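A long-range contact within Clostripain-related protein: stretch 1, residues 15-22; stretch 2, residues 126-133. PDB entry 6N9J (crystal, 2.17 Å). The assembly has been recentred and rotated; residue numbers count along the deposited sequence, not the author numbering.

Stretch 1 (15-22) VYIAGDNS
Stretch 2, residues 126-133: WWGQDTGN

Two strand ends from distant parts of one chain meet at a small, largely polar contact, in which direct and water-mediated hydrogen bonds join the residues from Ala18 onward to the C-terminal half of stretch 2, and an apolar patch lies at the other end. No touching pair is closer than 108 positions in sequence, and 385 Å² is buried, both sides summed. Strand 15-18 and strand 127-130 run in roughly the same sense, their N-to-C directions 48° apart and their axes 7.8 Å apart at closest approach, and no backbone hydrogen bond joins residues 15-18 to residues 127-130. The two stretches converge toward their C-terminal ends: CA of Ala18 lies 6.4 Å from CA of Gly128, whereas CA of Asp20 is 5.1 Å from CA of Asp130 and CA of Asn21 is 5.5 Å from CA of Thr131.

Along stretch 1, Tyr16 (phi/psi -105/106) and Ala18 (-86/88) point toward stretch 2, while Ile17 (-106/96; chi1 m, chi2 t) points away, the alternation of an extended strand. Trp127 (-124/141; chi1 t, chi2 86°) leaves its backbone sideways, but its indole reaches across, so that CH2 of Trp127 lies 4.0 Å from CD1 of Tyr16 (chi1 t, chi2 -74°) and 4.1 Å from CB of Ala18. Tyr16 CD1 sits at the edge of the indole, near its plane. Gly128 follows at 83/140, backbone angles that call for glycine: a CB there would clash with Trp127 CE3 and jam against the preceding carbonyl.

Asp20 (-86/84; chi1 t, chi2 11°) points toward stretch 2 and supplies the main backbone link. Its O accepts from Thr131 N at 2.8 Å with a nearly straight N-H...O angle of 171°, and the same Asp20 O receives a CA-H...O contact from Asp130 CA at 3.4 Å. Thr131 (-104/20; chi1 p) points sideways, as does Asp130 (-132/115; chi1 t, chi2 -69°), though the end of Asp130 comes nearer. The Asp20 carboxylate extends to the turn, placing Asp20 OD2 3.1 Å from Gly132 CA. An ideal CB on Gly132 (-59/-50) would lie 2.8 Å from Asp20 OD2, a clash. Asp20 OD2 also lies 3.9 Å from Asp130 OD1, a close approach of like charges; Asp130 OD1 in turn accepts from Gly132 N at 3.0 Å.

Asn21 (176/-172; chi1 p, chi2 48°) points toward stretch 2 and places its amide between the carbonyls of Ala18 and Gln129. Asn21 ND2 donates to Gln129 O at 2.8 Å and to Ala18 O at 3.0 Å, bridging two carbonyls whose oxygens, Ala18 O and Gln129 O, are 3.8 Å apart. Its side chain also caps a backbone N just past the stretch, at the turn leading into a helix.

Two waters complete the join. Water 1 accepts from Asp20 N (2.9 Å) and donates to Gln129 O (2.9 Å) and Asp130 OD2 (3.2 Å). Gln129 (-137/140; chi1 t, chi2 t, chi3 41°) starts sideways, but its end comes nearer, with Gln129 OE1 3.4 Å from Asn21 CB; water 2 donates to Gln129 OE1 (2.8 Å) and accepts from Ser22 N (2.9 Å).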

ATOM      1  N   VAL A  15       3.074  -6.662 -10.923  1.00 19.86           N
ATOM      2  CA  VAL A  15       1.906  -6.699 -10.044  1.00 17.19           C
ATOM      3  C   VAL A  15       1.882  -8.023  -9.286  1.00 17.59           C
ATOM      4  O   VAL A  15       1.746  -9.099  -9.895  1.00 14.01           O
ATOM      5  CB  VAL A  15       0.591  -6.537 -10.806  1.00 17.61           C
ATOM      6  CG1 VAL A  15      -0.588  -6.509  -9.810  1.00 16.01           C
ATOM      7  CG2 VAL A  15       0.627  -5.290 -11.637  1.00 13.36           C
ATOM      8  N   TYR A  16       2.030  -7.944  -7.968  1.00 13.04           N
ATOM      9  CA  TYR A  16       2.202  -9.139  -7.144  1.00 15.40           C
ATOM     10  C   TYR A  16       0.923  -9.450  -6.375  1.00 17.80           C
ATOM     11  O   TYR A  16       0.587  -8.767  -5.396  1.00 16.26           O
ATOM     12  CB  TYR A  16       3.368  -8.955  -6.170  1.00 15.82           C
ATOM     13  CG  TYR A  16       3.816 -10.219  -5.475  1.00 17.36           C
ATOM     14  CD1 TYR A  16       3.053 -10.796  -4.450  1.00 18.26           C
ATOM     15  CD2 TYR A  16       5.005 -10.832  -5.826  1.00 13.91           C
ATOM     16  CE1 TYR A  16       3.465 -11.969  -3.819  1.00 17.51           C
ATOM     17  CE2 TYR A  16       5.428 -11.995  -5.205  1.00 15.57           C
ATOM     18  CZ  TYR A  16       4.663 -12.558  -4.193  1.00 16.74           C
ATOM     19  OH  TYR A  16       5.108 -13.712  -3.582  1.00 15.58           O
ATOM     20  N   ILE A  17       0.216 -10.486  -6.814  1.00 17.80           N
ATOM     21  CA  ILE A  17      -1.100 -10.782  -6.262  1.00 19.50           C
ATOM     22  C   ILE A  17      -1.091 -11.986  -5.330  1.00 18.58           C
ATOM     23  O   ILE A  17      -1.163 -13.124  -5.788  1.00 17.57           O
ATOM     24  CB  ILE A  17      -2.126 -11.034  -7.381  1.00 17.01           C
ATOM     25  CG1 ILE A  17      -2.222  -9.795  -8.267  1.00 14.71           C
ATOM     26  CG2 ILE A  17      -3.501 -11.401  -6.791  1.00 16.37           C
ATOM     27  CD1 ILE A  17      -3.031 -10.015  -9.536  1.00 15.30           C
ATOM     28  N   ALA A  18      -0.988 -11.721  -4.030  1.00 19.18           N
ATOM     29  CA  ALA A  18      -1.187 -12.759  -3.028  1.00 19.91           C
ATOM     30  C   ALA A  18      -2.680 -12.845  -2.718  1.00 17.78           C
ATOM     31  O   ALA A  18      -3.192 -12.167  -1.822  1.00 16.29           O
ATOM     32  CB  ALA A  18      -0.377 -12.474  -1.775  1.00 15.69           C
ATOM     33  N   GLY A  19      -3.385 -13.664  -3.489  1.00 18.40           N
ATOM     34  CA  GLY A  19      -4.830 -13.703  -3.393  1.00 20.08           C
ATOM     35  C   GLY A  19      -5.412 -15.035  -2.956  1.00 21.93           C
ATOM     36  O   GLY A  19      -6.584 -15.298  -3.208  1.00 22.21           O
ATOM     37  N   ASP A  20      -4.614 -15.883  -2.311  1.00 22.98           N
ATOM     38  CA  ASP A  20      -5.181 -17.103  -1.746  1.00 25.77           C
ATOM     39  C   ASP A  20      -5.715 -16.803  -0.355  1.00 23.81           C
ATOM     40  O   ASP A  20      -5.057 -17.057   0.657  1.00 22.93           O
ATOM     41  CB  ASP A  20      -4.174 -18.250  -1.689  1.00 28.97           C
ATOM     42  CG  ASP A  20      -4.841 -19.573  -1.347  1.00 34.20           C
ATOM     43  OD1 ASP A  20      -6.092 -19.607  -1.376  1.00 36.53           O
ATOM     44  OD2 ASP A  20      -4.142 -20.572  -1.065  1.00 35.68           O
ATOM     45  N   ASN A  21      -6.938 -16.289  -0.342  1.00 22.15           N
ATOM     46  CA  ASN A  21      -7.559 -15.706   0.830  1.00 21.69           C
ATOM     47  C   ASN A  21      -8.904 -15.162   0.388  1.00 22.95           C
ATOM     48  O   ASN A  21      -9.295 -15.354  -0.768  1.00 24.46           O
ATOM     49  CB  ASN A  21      -6.682 -14.597   1.425  1.00 21.41           C
ATOM     50  CG  ASN A  21      -6.343 -13.508   0.411  1.00 21.08           C
ATOM     51  OD1 ASN A  21      -7.223 -12.993  -0.290  1.00 20.68           O
ATOM     52  ND2 ASN A  21      -5.063 -13.143   0.338  1.00 19.52           N
ATOM     53  N   SER A  22      -9.582 -14.437   1.273  1.00 21.54           N
ATOM     54  CA  SER A  22     -10.948 -13.996   1.008  1.00 25.06           C
ATOM     55  C   SER A  22     -11.089 -13.087  -0.221  1.00 24.89           C
ATOM     56  O   SER A  22     -12.197 -12.916  -0.746  1.00 22.44           O
ATOM     57  CB  SER A  22     -11.507 -13.280   2.240  1.00 28.46           C
ATOM     58  OG  SER A  22     -10.653 -12.230   2.660  1.00 29.21           O
ATOM     59  N   TRP A 126       1.461  -5.973   9.401  1.00 18.05           N
ATOM     60  CA  TRP A 126       1.826  -6.997   8.433  1.00 19.19           C
ATOM     61  C   TRP A 126       1.181  -6.753   7.069  1.00 19.95           C
ATOM     62  O   TRP A 126       0.178  -6.042   6.955  1.00 18.90           O
ATOM     63  CB  TRP A 126       1.432  -8.383   8.953  1.00 22.14           C
ATOM     64  CG  TRP A 126      -0.010  -8.491   9.351  1.00 23.60           C
ATOM     65  CD1 TRP A 126      -0.522  -8.383  10.616  1.00 21.18           C
ATOM     66  CD2 TRP A 126      -1.129  -8.724   8.482  1.00 23.40           C
ATOM     67  NE1 TRP A 126      -1.887  -8.541  10.583  1.00 22.82           N
ATOM     68  CE2 TRP A 126      -2.285  -8.750   9.288  1.00 23.54           C
ATOM     69  CE3 TRP A 126      -1.265  -8.928   7.102  1.00 22.59           C
ATOM     70  CZ2 TRP A 126      -3.559  -8.961   8.760  1.00 23.80           C
ATOM     71  CZ3 TRP A 126      -2.528  -9.136   6.580  1.00 21.63           C
ATOM     72  CH2 TRP A 126      -3.659  -9.151   7.407  1.00 22.71           C
ATOM     73  N   TRP A 127       1.760  -7.345   6.027  1.00 19.72           N
ATOM     74  CA  TRP A 127       1.152  -7.281   4.705  1.00 18.36           C
ATOM     75  C   TRP A 127       0.919  -8.682   4.151  1.00 17.43           C
ATOM     76  O   TRP A 127       1.752  -9.573   4.320  1.00 18.28           O
ATOM     77  CB  TRP A 127       2.010  -6.476   3.703  1.00 16.35           C
ATOM     78  CG  TRP A 127       1.426  -6.581   2.311  1.00 15.63           C
ATOM     79  CD1 TRP A 127       0.446  -5.793   1.775  1.00 16.86           C
ATOM     80  CD2 TRP A 127       1.734  -7.569   1.315  1.00 14.59           C
ATOM     81  NE1 TRP A 127       0.135  -6.221   0.508  1.00 16.58           N
ATOM     82  CE2 TRP A 127       0.913  -7.310   0.202  1.00 15.31           C
ATOM     83  CE3 TRP A 127       2.631  -8.643   1.256  1.00 13.47           C
ATOM     84  CZ2 TRP A 127       0.970  -8.076  -0.961  1.00 17.08           C
ATOM     85  CZ3 TRP A 127       2.672  -9.415   0.107  1.00 15.13           C
ATOM     86  CH2 TRP A 127       1.846  -9.126  -0.988  1.00 16.65           C
ATOM     87  N   GLY A 128      -0.205  -8.876   3.474  1.00 12.31           N
ATOM     88  CA  GLY A 128      -0.372 -10.091   2.697  1.00 16.79           C
ATOM     89  C   GLY A 128      -0.848 -11.278   3.509  1.00 18.99           C
ATOM     90  O   GLY A 128      -0.441 -11.491   4.652  1.00 21.05           O
ATOM     91  N   GLN A 129      -1.741 -12.051   2.913  1.00 17.95           N
ATOM     92  CA  GLN A 129      -2.213 -13.260   3.554  1.00 20.24           C
ATOM     93  C   GLN A 129      -2.277 -14.383   2.537  1.00 21.84           C
ATOM     94  O   GLN A 129      -2.655 -14.174   1.383  1.00 20.40           O
ATOM     95  CB  GLN A 129      -3.581 -13.041   4.189  1.00 19.03           C
ATOM     96  CG  GLN A 129      -4.119 -14.264   4.900  1.00 20.68           C
ATOM     97  CD  GLN A 129      -5.540 -14.063   5.372  1.00 22.14           C
ATOM     98  OE1 GLN A 129      -6.372 -13.480   4.665  1.00 21.15           O
ATOM     99  NE2 GLN A 129      -5.828 -14.525   6.580  1.00 24.00           N
ATOM    100  N   ASP A 130      -1.872 -15.564   2.979  1.00 23.28           N
ATOM    101  CA  ASP A 130      -2.021 -16.794   2.223  1.00 26.37           C
ATOM    102  C   ASP A 130      -2.615 -17.835   3.167  1.00 28.71           C
ATOM    103  O   ASP A 130      -1.976 -18.199   4.157  1.00 29.72           O
ATOM    104  CB  ASP A 130      -0.668 -17.245   1.669  1.00 28.67           C
ATOM    105  CG  ASP A 130      -0.779 -18.425   0.731  1.00 32.03           C
ATOM    106  OD1 ASP A 130      -1.112 -19.539   1.209  1.00 34.39           O
ATOM    107  OD2 ASP A 130      -0.503 -18.241  -0.476  1.00 30.14           O
ATOM    108  N   THR A 131      -3.835 -18.294   2.882  1.00 29.35           N
ATOM    109  CA  THR A 131      -4.489 -19.300   3.730  1.00 32.29           C
ATOM    110  C   THR A 131      -4.477 -20.705   3.113  1.00 35.16           C
ATOM    111  O   THR A 131      -5.259 -21.570   3.514  1.00 38.85           O
ATOM    112  CB  THR A 131      -5.962 -18.916   4.056  1.00 23.64           C
ATOM    113  OG1 THR A 131      -6.720 -18.786   2.848  1.00 25.09           O
ATOM    114  CG2 THR A 131      -6.025 -17.613   4.830  1.00 20.92           C
ATOM    115  N   GLY A 132      -3.573 -20.934   2.164  1.00 35.42           N
ATOM    116  CA  GLY A 132      -3.468 -22.221   1.490  1.00 36.75           C
ATOM    117  C   GLY A 132      -3.184 -23.393   2.411  1.00 38.31           C
ATOM    118  O   GLY A 132      -3.861 -24.419   2.349  1.00 39.45           O
ATOM    119  N   ASN A 133      -2.174 -23.245   3.260  1.00 37.85           N
ATOM    120  CA  ASN A 133      -1.856 -24.259   4.263  1.00 38.54           C
ATOM    121  C   ASN A 133      -1.628 -23.583   5.610  1.00 36.36           C
ATOM    122  O   ASN A 133      -0.490 -23.322   5.995  1.00 37.30           O
ATOM    123  CB  ASN A 133      -0.623 -25.070   3.853  1.00 39.08           C
ATOM    124  CG  ASN A 133      -0.320 -26.210   4.818  1.00 39.50           C
ATOM    125  OD1 ASN A 133      -1.226 -26.845   5.366  1.00 37.95           O
ATOM    126  ND2 ASN A 133       0.966 -26.473   5.030  1.00 40.18           N
TER
HETATM  127  O   HOH W   1      -1.995 -15.457  -1.155  1.00 24.86           O
HETATM  128  O   HOH W   2      -8.948 -14.247   4.060  1.00 20.96           O